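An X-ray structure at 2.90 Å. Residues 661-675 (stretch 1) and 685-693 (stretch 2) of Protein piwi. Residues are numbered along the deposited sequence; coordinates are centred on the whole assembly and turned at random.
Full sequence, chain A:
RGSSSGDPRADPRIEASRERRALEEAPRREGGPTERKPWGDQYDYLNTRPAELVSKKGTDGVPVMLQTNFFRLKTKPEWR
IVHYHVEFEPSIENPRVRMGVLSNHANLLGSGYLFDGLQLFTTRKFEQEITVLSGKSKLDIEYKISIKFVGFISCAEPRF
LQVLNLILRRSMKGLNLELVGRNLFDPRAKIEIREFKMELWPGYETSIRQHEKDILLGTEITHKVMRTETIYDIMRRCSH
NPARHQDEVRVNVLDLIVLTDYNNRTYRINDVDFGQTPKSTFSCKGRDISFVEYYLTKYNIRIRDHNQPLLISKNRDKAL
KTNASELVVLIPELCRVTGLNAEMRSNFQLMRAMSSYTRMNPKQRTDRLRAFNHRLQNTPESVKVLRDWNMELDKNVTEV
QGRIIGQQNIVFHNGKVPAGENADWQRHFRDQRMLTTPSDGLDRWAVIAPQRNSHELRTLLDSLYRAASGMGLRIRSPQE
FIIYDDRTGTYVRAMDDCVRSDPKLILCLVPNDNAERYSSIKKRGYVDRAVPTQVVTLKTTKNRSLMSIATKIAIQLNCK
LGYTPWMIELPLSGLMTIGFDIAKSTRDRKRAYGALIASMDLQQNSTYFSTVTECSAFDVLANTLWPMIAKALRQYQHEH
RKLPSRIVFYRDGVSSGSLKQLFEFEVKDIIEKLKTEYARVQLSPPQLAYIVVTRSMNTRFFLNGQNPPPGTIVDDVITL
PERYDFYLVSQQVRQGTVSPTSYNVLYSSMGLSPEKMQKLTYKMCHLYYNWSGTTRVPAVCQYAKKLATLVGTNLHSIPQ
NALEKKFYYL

Stretch 1 661-675: QLFEFEVKDIIEKLK
Stretch 2 685-693: PPQLAYIVV

A helix packed on a strand must reconcile two periodicities: side chains leave a helix every three to four residues along one flank, whereas a strand offers every second residue to the same side. The contact between residues 661-675 and 685-693 of Protein piwi is a compact example. Stretch 1 is helical throughout, with a wider pi-type turn at 663-668; its regular hydrogen bonding is typified by I670 N to E666 O at 2.8 Å. Stretch 2 begins with P685 and P686, at phi/psi -68/152° and -84/167°, and becomes a strand from Q687 onward. The two axes run nearly antiparallel, at 155°, and approach to 10.5 Å. V667 lies across from Y690, their CA atoms 7.3 Å apart, and K675 from P685, CA to CA 4.9 Å. Together the stretches bury 519 Å².

Along the strand L688, Y690 and V692 direct their CA-to-CB bonds toward the helix, while A689, I691 and V693 remain out of its reach. Y690 covers the most surface. Its backbone is at phi/psi -113/112°, and chi1 in t (-171°) with chi2 of -87° places the ring beside V667, whose own chi1 is t. The methyl V667 CG2 sits over one face, 3.7 Å from the ring centroid and 17° off the normal, a CH-pi contact; its nearest ring atom is Y690 CD1, at 3.5 Å. L662 and E666 meet the ring at its edge instead. L662 CD1 lies 4.0 Å from Y690 CE1 and, with both chi angles of L662 in p, also comes within 3.9 Å of V692 CG2. The hydroxyl provides the polar end of this otherwise apolar packing: Y690 OH donates to E666 OE2 at 2.4 Å, a very short hydrogen bond. E666 has chi1 in m and chi2 between wells at -133°.

L688, at phi/psi -126/133°, follows with chi1 t and chi2 p. Its CD2 methyl meets three helix residues, the neighbours I670 and I671 and, one turn on, L674, lying 3.8 Å from I670 CG2, 3.7 Å from I671 CG1 and 4.2 Å from L674 CD1. I670, I671 and L674 all have chi1 in m.

L674 carries the contact on to the prolines, its CD1 being 4.2 Å from P686 CG. Beyond it, K675 CG packs 3.9 Å from P685 CG. The lysine's extended end leads away from stretch 2, and K675 NZ forms a salt bridge with E672 OE2 at 3.3 Å, whose hydrogen bond is weak. A single residue can thus use its aliphatic stem across the interface and its charge within the helix.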

ATOM      1  N   GLN A 661      15.476   1.999  -7.553  1.00111.59           N
ATOM      2  CA  GLN A 661      15.320   3.415  -7.868  1.00109.15           C
ATOM      3  C   GLN A 661      15.248   4.259  -6.601  1.00115.15           C
ATOM      4  O   GLN A 661      16.015   5.221  -6.434  1.00113.70           O
ATOM      5  CB  GLN A 661      14.071   3.624  -8.726  1.00101.98           C
ATOM      6  N   LEU A 662      14.318   3.928  -5.699  1.00109.82           N
ATOM      7  CA  LEU A 662      14.172   4.741  -4.499  1.00107.42           C
ATOM      8  C   LEU A 662      15.380   4.582  -3.586  1.00107.95           C
ATOM      9  O   LEU A 662      15.835   5.566  -2.996  1.00106.03           O
ATOM     10  CB  LEU A 662      12.855   4.429  -3.770  1.00110.50           C
ATOM     11  CG  LEU A 662      12.530   3.314  -2.766  1.00110.48           C
ATOM     12  CD1 LEU A 662      13.258   3.467  -1.440  1.00 97.69           C
ATOM     13  CD2 LEU A 662      11.027   3.319  -2.517  1.00 90.82           C
ATOM     14  N   PHE A 663      15.940   3.369  -3.490  1.00110.12           N
ATOM     15  CA  PHE A 663      17.194   3.193  -2.762  1.00112.21           C
ATOM     16  C   PHE A 663      18.207   4.198  -3.274  1.00108.21           C
ATOM     17  O   PHE A 663      18.584   5.118  -2.545  1.00109.54           O
ATOM     18  CB  PHE A 663      17.768   1.777  -2.904  1.00110.47           C
ATOM     19  CG  PHE A 663      19.114   1.593  -2.232  1.00108.54           C
ATOM     20  CD1 PHE A 663      20.295   1.934  -2.884  1.00109.73           C
ATOM     21  CD2 PHE A 663      19.197   1.077  -0.950  1.00106.40           C
ATOM     22  CE1 PHE A 663      21.523   1.774  -2.268  1.00106.97           C
ATOM     23  CE2 PHE A 663      20.426   0.909  -0.329  1.00106.71           C
ATOM     24  CZ  PHE A 663      21.589   1.258  -0.990  1.00100.97           C
ATOM     25  N   GLU A 664      18.637   4.034  -4.526  1.00108.40           N
ATOM     26  CA  GLU A 664      19.646   4.908  -5.108  1.00115.22           C
ATOM     27  C   GLU A 664      19.328   6.363  -4.806  1.00111.15           C
ATOM     28  O   GLU A 664      20.003   6.984  -3.980  1.00112.25           O
ATOM     29  CB  GLU A 664      19.756   4.684  -6.616  1.00120.85           C
ATOM     30  CG  GLU A 664      21.022   3.949  -7.034  1.00111.04           C
ATOM     31  CD  GLU A 664      22.289   4.668  -6.600  1.00123.67           C
ATOM     32  OE1 GLU A 664      22.363   5.905  -6.770  1.00125.45           O
ATOM     33  OE2 GLU A 664      23.207   3.998  -6.081  1.00125.84           O
ATOM     34  N   PHE A 665      18.263   6.892  -5.409  1.00110.06           N
ATOM     35  CA  PHE A 665      17.998   8.323  -5.296  1.00110.72           C
ATOM     36  C   PHE A 665      17.873   8.758  -3.837  1.00105.12           C
ATOM     37  O   PHE A 665      18.709   9.523  -3.332  1.00108.52           O
ATOM     38  CB  PHE A 665      16.749   8.685  -6.097  1.00110.60           C
ATOM     39  CG  PHE A 665      17.029   8.953  -7.549  1.00119.30           C
ATOM     40  CD1 PHE A 665      17.659   8.001  -8.332  1.00121.48           C
ATOM     41  CD2 PHE A 665      16.674  10.160  -8.127  1.00126.31           C
ATOM     42  CE1 PHE A 665      17.927   8.245  -9.667  1.00120.46           C
ATOM     43  CE2 PHE A 665      16.936  10.411  -9.463  1.00125.24           C
ATOM     44  CZ  PHE A 665      17.565   9.452 -10.234  1.00121.36           C
ATOM     45  N   GLU A 666      16.844   8.270  -3.139  1.00 95.83           N
ATOM     46  CA  GLU A 666      16.557   8.755  -1.796  1.00 87.82           C
ATOM     47  C   GLU A 666      17.733   8.527  -0.853  1.00 84.80           C
ATOM     48  O   GLU A 666      18.244   9.474  -0.255  1.00 86.94           O
ATOM     49  CB  GLU A 666      15.293   8.084  -1.256  1.00 91.73           C
ATOM     50  CG  GLU A 666      14.052   8.346  -2.089  1.00 90.53           C
ATOM     51  CD  GLU A 666      12.862   8.753  -1.244  1.00 89.24           C
ATOM     52  OE1 GLU A 666      11.947   9.411  -1.784  1.00 99.52           O
ATOM     53  OE2 GLU A 666      12.844   8.423  -0.040  1.00 79.33           O
ATOM     54  N   VAL A 667      18.171   7.273  -0.696  1.00 75.78           N
ATOM     55  CA  VAL A 667      19.180   6.967   0.314  1.00 75.32           C
ATOM     56  C   VAL A 667      20.509   7.639  -0.014  1.00 90.61           C
ATOM     57  O   VAL A 667      21.181   8.164   0.882  1.00 88.20           O
ATOM     58  CB  VAL A 667      19.338   5.443   0.469  1.00 78.70           C
ATOM     59  CG1 VAL A 667      20.285   5.121   1.615  1.00 78.79           C
ATOM     60  CG2 VAL A 667      17.985   4.789   0.695  1.00 78.05           C
ATOM     61  N   LYS A 668      20.928   7.625  -1.287  1.00 88.75           N
ATOM     62  CA  LYS A 668      22.200   8.240  -1.647  1.00 82.86           C
ATOM     63  C   LYS A 668      22.178   9.740  -1.382  1.00 87.07           C
ATOM     64  O   LYS A 668      23.098  10.284  -0.755  1.00 90.11           O
ATOM     65  CB  LYS A 668      22.522   7.953  -3.115  1.00102.37           C
ATOM     66  N   ASP A 669      21.134  10.431  -1.858  1.00 84.56           N
ATOM     67  CA  ASP A 669      21.044  11.865  -1.610  1.00 93.73           C
ATOM     68  C   ASP A 669      20.948  12.155  -0.118  1.00 88.66           C
ATOM     69  O   ASP A 669      21.546  13.119   0.371  1.00 84.34           O
ATOM     70  CB  ASP A 669      19.848  12.453  -2.359  1.00100.00           C
ATOM     71  CG  ASP A 669      20.138  12.675  -3.833  1.00103.59           C
ATOM     72  OD1 ASP A 669      21.191  13.269  -4.146  1.00103.67           O
ATOM     73  OD2 ASP A 669      19.319  12.253  -4.676  1.00110.35           O
ATOM     74  N   ILE A 670      20.232  11.309   0.626  1.00 81.44           N
ATOM     75  CA  ILE A 670      20.083  11.508   2.064  1.00 87.73           C
ATOM     76  C   ILE A 670      21.435  11.416   2.753  1.00 85.18           C
ATOM     77  O   ILE A 670      21.783  12.256   3.587  1.00 87.89           O
ATOM     78  CB  ILE A 670      19.086  10.490   2.648  1.00 87.16           C
ATOM     79  CG1 ILE A 670      17.645  10.921   2.357  1.00 82.07           C
ATOM     80  CG2 ILE A 670      19.322  10.295   4.143  1.00 75.74           C
ATOM     81  CD1 ILE A 670      17.457  12.416   2.287  1.00 94.70           C
ATOM     82  N   ILE A 671      22.222  10.397   2.408  1.00 77.23           N
ATOM     83  CA  ILE A 671      23.506  10.205   3.072  1.00 80.14           C
ATOM     84  C   ILE A 671      24.475  11.322   2.705  1.00 82.90           C
ATOM     85  O   ILE A 671      25.178  11.861   3.572  1.00 83.16           O
ATOM     86  CB  ILE A 671      24.072   8.815   2.734  1.00 78.12           C
ATOM     87  CG1 ILE A 671      23.198   7.729   3.362  1.00 83.39           C
ATOM     88  CG2 ILE A 671      25.507   8.685   3.216  1.00 69.18           C
ATOM     89  CD1 ILE A 671      23.726   6.326   3.159  1.00 81.76           C
ATOM     90  N   GLU A 672      24.521  11.703   1.424  1.00 89.12           N
ATOM     91  CA  GLU A 672      25.423  12.780   1.022  1.00 87.61           C
ATOM     92  C   GLU A 672      25.052  14.096   1.695  1.00 84.10           C
ATOM     93  O   GLU A 672      25.924  14.821   2.196  1.00 93.67           O
ATOM     94  CB  GLU A 672      25.420  12.935  -0.499  1.00 90.55           C
ATOM     95  CG  GLU A 672      26.152  11.820  -1.216  1.00 87.94           C
ATOM     96  CD  GLU A 672      27.536  11.587  -0.646  1.00 98.75           C
ATOM     97  OE1 GLU A 672      28.299  12.567  -0.508  1.00103.67           O
ATOM     98  OE2 GLU A 672      27.856  10.425  -0.320  1.00101.60           O
ATOM     99  N   LYS A 673      23.760  14.410   1.748  1.00 77.49           N
ATOM    100  CA  LYS A 673      23.332  15.664   2.346  1.00 82.37           C
ATOM    101  C   LYS A 673      23.390  15.641   3.870  1.00 80.65           C
ATOM    102  O   LYS A 673      23.560  16.701   4.477  1.00 77.99           O
ATOM    103  CB  LYS A 673      21.932  16.000   1.833  1.00 78.31           C
ATOM    104  CG  LYS A 673      21.932  16.234   0.323  1.00 86.80           C
ATOM    105  CD  LYS A 673      20.544  16.345  -0.273  1.00 90.66           C
ATOM    106  CE  LYS A 673      20.643  16.450  -1.789  1.00 89.43           C
ATOM    107  NZ  LYS A 673      19.378  16.907  -2.423  1.00 97.91           N
ATOM    108  N   LEU A 674      23.318  14.465   4.499  1.00 81.50           N
ATOM    109  CA  LEU A 674      23.604  14.381   5.927  1.00 80.57           C
ATOM    110  C   LEU A 674      25.080  14.632   6.197  1.00 83.40           C
ATOM    111  O   LEU A 674      25.431  15.337   7.153  1.00 85.27           O
ATOM    112  CB  LEU A 674      23.189  13.019   6.481  1.00 71.32           C
ATOM    113  CG  LEU A 674      21.700  12.772   6.728  1.00 78.74           C
ATOM    114  CD1 LEU A 674      21.497  11.489   7.519  1.00 69.49           C
ATOM    115  CD2 LEU A 674      21.070  13.956   7.443  1.00 73.05           C
ATOM    116  N   LYS A 675      25.956  14.048   5.374  1.00 74.14           N
ATOM    117  CA  LYS A 675      27.371  14.393   5.433  1.00 73.96           C
ATOM    118  C   LYS A 675      27.559  15.902   5.361  1.00 78.43           C
ATOM    119  O   LYS A 675      28.274  16.493   6.178  1.00 79.85           O
ATOM    120  CB  LYS A 675      28.133  13.714   4.291  1.00 86.89           C
ATOM    121  CG  LYS A 675      28.414  12.232   4.476  1.00 85.80           C
ATOM    122  CD  LYS A 675      29.110  11.666   3.238  1.00 82.11           C
ATOM    123  CE  LYS A 675      29.434  10.187   3.390  1.00 85.91           C
ATOM    124  NZ  LYS A 675      29.985   9.610   2.131  1.00 83.99           N
ATOM    125  N   PRO A 685      28.942  12.405  10.078  1.00 82.37           N
ATOM    126  CA  PRO A 685      27.531  12.120   9.816  1.00 83.56           C
ATOM    127  C   PRO A 685      26.991  11.095  10.803  1.00 80.68           C
ATOM    128  O   PRO A 685      27.743  10.246  11.309  1.00 86.18           O
ATOM    129  CB  PRO A 685      27.542  11.568   8.379  1.00 76.88           C
ATOM    130  CG  PRO A 685      28.923  11.052   8.188  1.00 86.20           C
ATOM    131  CD  PRO A 685      29.815  11.951   8.983  1.00 89.11           C
ATOM    132  N   PRO A 686      25.694  11.134  11.091  1.00 74.72           N
ATOM    133  CA  PRO A 686      25.143  10.319  12.177  1.00 79.40           C
ATOM    134  C   PRO A 686      24.833   8.896  11.727  1.00 77.80           C
ATOM    135  O   PRO A 686      24.802   8.573  10.538  1.00 84.62           O
ATOM    136  CB  PRO A 686      23.858  11.067  12.536  1.00 75.87           C
ATOM    137  CG  PRO A 686      23.396  11.593  11.215  1.00 76.35           C
ATOM    138  CD  PRO A 686      24.652  11.941  10.435  1.00 75.32           C
ATOM    139  N   GLN A 687      24.593   8.043  12.721  1.00 71.93           N
ATOM    140  CA  GLN A 687      24.095   6.702  12.454  1.00 76.37           C
ATOM    141  C   GLN A 687      22.700   6.786  11.852  1.00 82.62           C
ATOM    142  O   GLN A 687      21.808   7.433  12.410  1.00 85.44           O
ATOM    143  CB  GLN A 687      24.073   5.880  13.743  1.00 77.96           C
ATOM    144  CG  GLN A 687      25.441   5.690  14.381  1.00 76.88           C
ATOM    145  CD  GLN A 687      25.383   4.876  15.659  1.00 89.68           C
ATOM    146  OE1 GLN A 687      24.367   4.864  16.356  1.00 91.90           O
ATOM    147  NE2 GLN A 687      26.474   4.184  15.972  1.00 92.91           N
ATOM    148  N   LEU A 688      22.513   6.137  10.705  1.00 80.92           N
ATOM    149  CA  LEU A 688      21.287   6.260   9.928  1.00 81.20           C
ATOM    150  C   LEU A 688      20.693   4.888   9.655  1.00 75.89           C
ATOM    151  O   LEU A 688      21.409   3.965   9.251  1.00 79.86           O
ATOM    152  CB  LEU A 688      21.550   6.988   8.606  1.00 70.60           C
ATOM    153  CG  LEU A 688      20.413   6.952   7.582  1.00 70.65           C
ATOM    154  CD1 LEU A 688      19.200   7.722   8.086  1.00 67.46           C
ATOM    155  CD2 LEU A 688      20.876   7.486   6.236  1.00 79.47           C
ATOM    156  N   ALA A 689      19.386   4.762   9.873  1.00 76.26           N
ATOM    157  CA  ALA A 689      18.614   3.592   9.473  1.00 72.59           C
ATOM    158  C   ALA A 689      17.507   4.061   8.542  1.00 67.87           C
ATOM    159  O   ALA A 689      16.696   4.914   8.919  1.00 68.46           O
ATOM    160  CB  ALA A 689      18.028   2.864  10.683  1.00 62.70           C
ATOM    161  N   TYR A 690      17.481   3.519   7.328  1.00 71.83           N
ATOM    162  CA  TYR A 690      16.480   3.863   6.325  1.00 70.23           C
ATOM    163  C   TYR A 690      15.620   2.630   6.087  1.00 76.49           C
ATOM    164  O   TYR A 690      16.098   1.629   5.542  1.00 80.47           O
ATOM    165  CB  TYR A 690      17.143   4.337   5.033  1.00 62.54           C
ATOM    166  CG  TYR A 690      16.177   4.913   4.023  1.00 65.18           C
ATOM    167  CD1 TYR A 690      15.526   4.095   3.112  1.00 71.15           C
ATOM    168  CD2 TYR A 690      15.919   6.278   3.981  1.00 68.48           C
ATOM    169  CE1 TYR A 690      14.643   4.617   2.186  1.00 72.86           C
ATOM    170  CE2 TYR A 690      15.036   6.811   3.057  1.00 72.71           C
ATOM    171  CZ  TYR A 690      14.401   5.975   2.162  1.00 77.62           C
ATOM    172  OH  TYR A 690      13.521   6.494   1.239  1.00 82.71           O
ATOM    173  N   ILE A 691      14.355   2.703   6.492  1.00 73.81           N
ATOM    174  CA  ILE A 691      13.438   1.571   6.439  1.00 72.19           C
ATOM    175  C   ILE A 691      12.242   1.950   5.579  1.00 70.70           C
ATOM    176  O   ILE A 691      11.647   3.017   5.771  1.00 68.08           O
ATOM    177  CB  ILE A 691      12.984   1.148   7.846  1.00 72.07           C
ATOM    178  CG1 ILE A 691      14.196   0.956   8.756  1.00 73.86           C
ATOM    179  CG2 ILE A 691      12.165  -0.128   7.783  1.00 73.56           C
ATOM    180  CD1 ILE A 691      13.826   0.670  10.185  1.00 65.66           C
ATOM    181  N   VAL A 692      11.890   1.077   4.641  1.00 77.91           N
ATOM    182  CA  VAL A 692      10.723   1.262   3.788  1.00 79.22           C
ATOM    183  C   VAL A 692       9.577   0.453   4.380  1.00 82.58           C
ATOM    184  O   VAL A 692       9.692  -0.767   4.553  1.00 80.21           O
ATOM    185  CB  VAL A 692      11.010   0.839   2.340  1.00 73.47           C
ATOM    186  CG1 VAL A 692       9.796   1.099   1.469  1.00 73.18           C
ATOM    187  CG2 VAL A 692      12.227   1.580   1.806  1.00 83.59           C
ATOM    188  N   VAL A 693       8.474   1.128   4.688  1.00 78.65           N
ATOM    189  CA  VAL A 693       7.330   0.520   5.358  1.00 74.31           C
ATOM    190  C   VAL A 693       6.262   0.221   4.315  1.00 75.87           C
ATOM    191  O   VAL A 693       5.762   1.135   3.648  1.00 78.72           O
ATOM    192  CB  VAL A 693       6.785   1.434   6.466  1.00 72.86           C
ATOM    193  CG1 VAL A 693       5.438   0.932   6.950  1.00 85.24           C
ATOM    194  CG2 VAL A 693       7.775   1.512   7.617  1.00 65.49           C
TER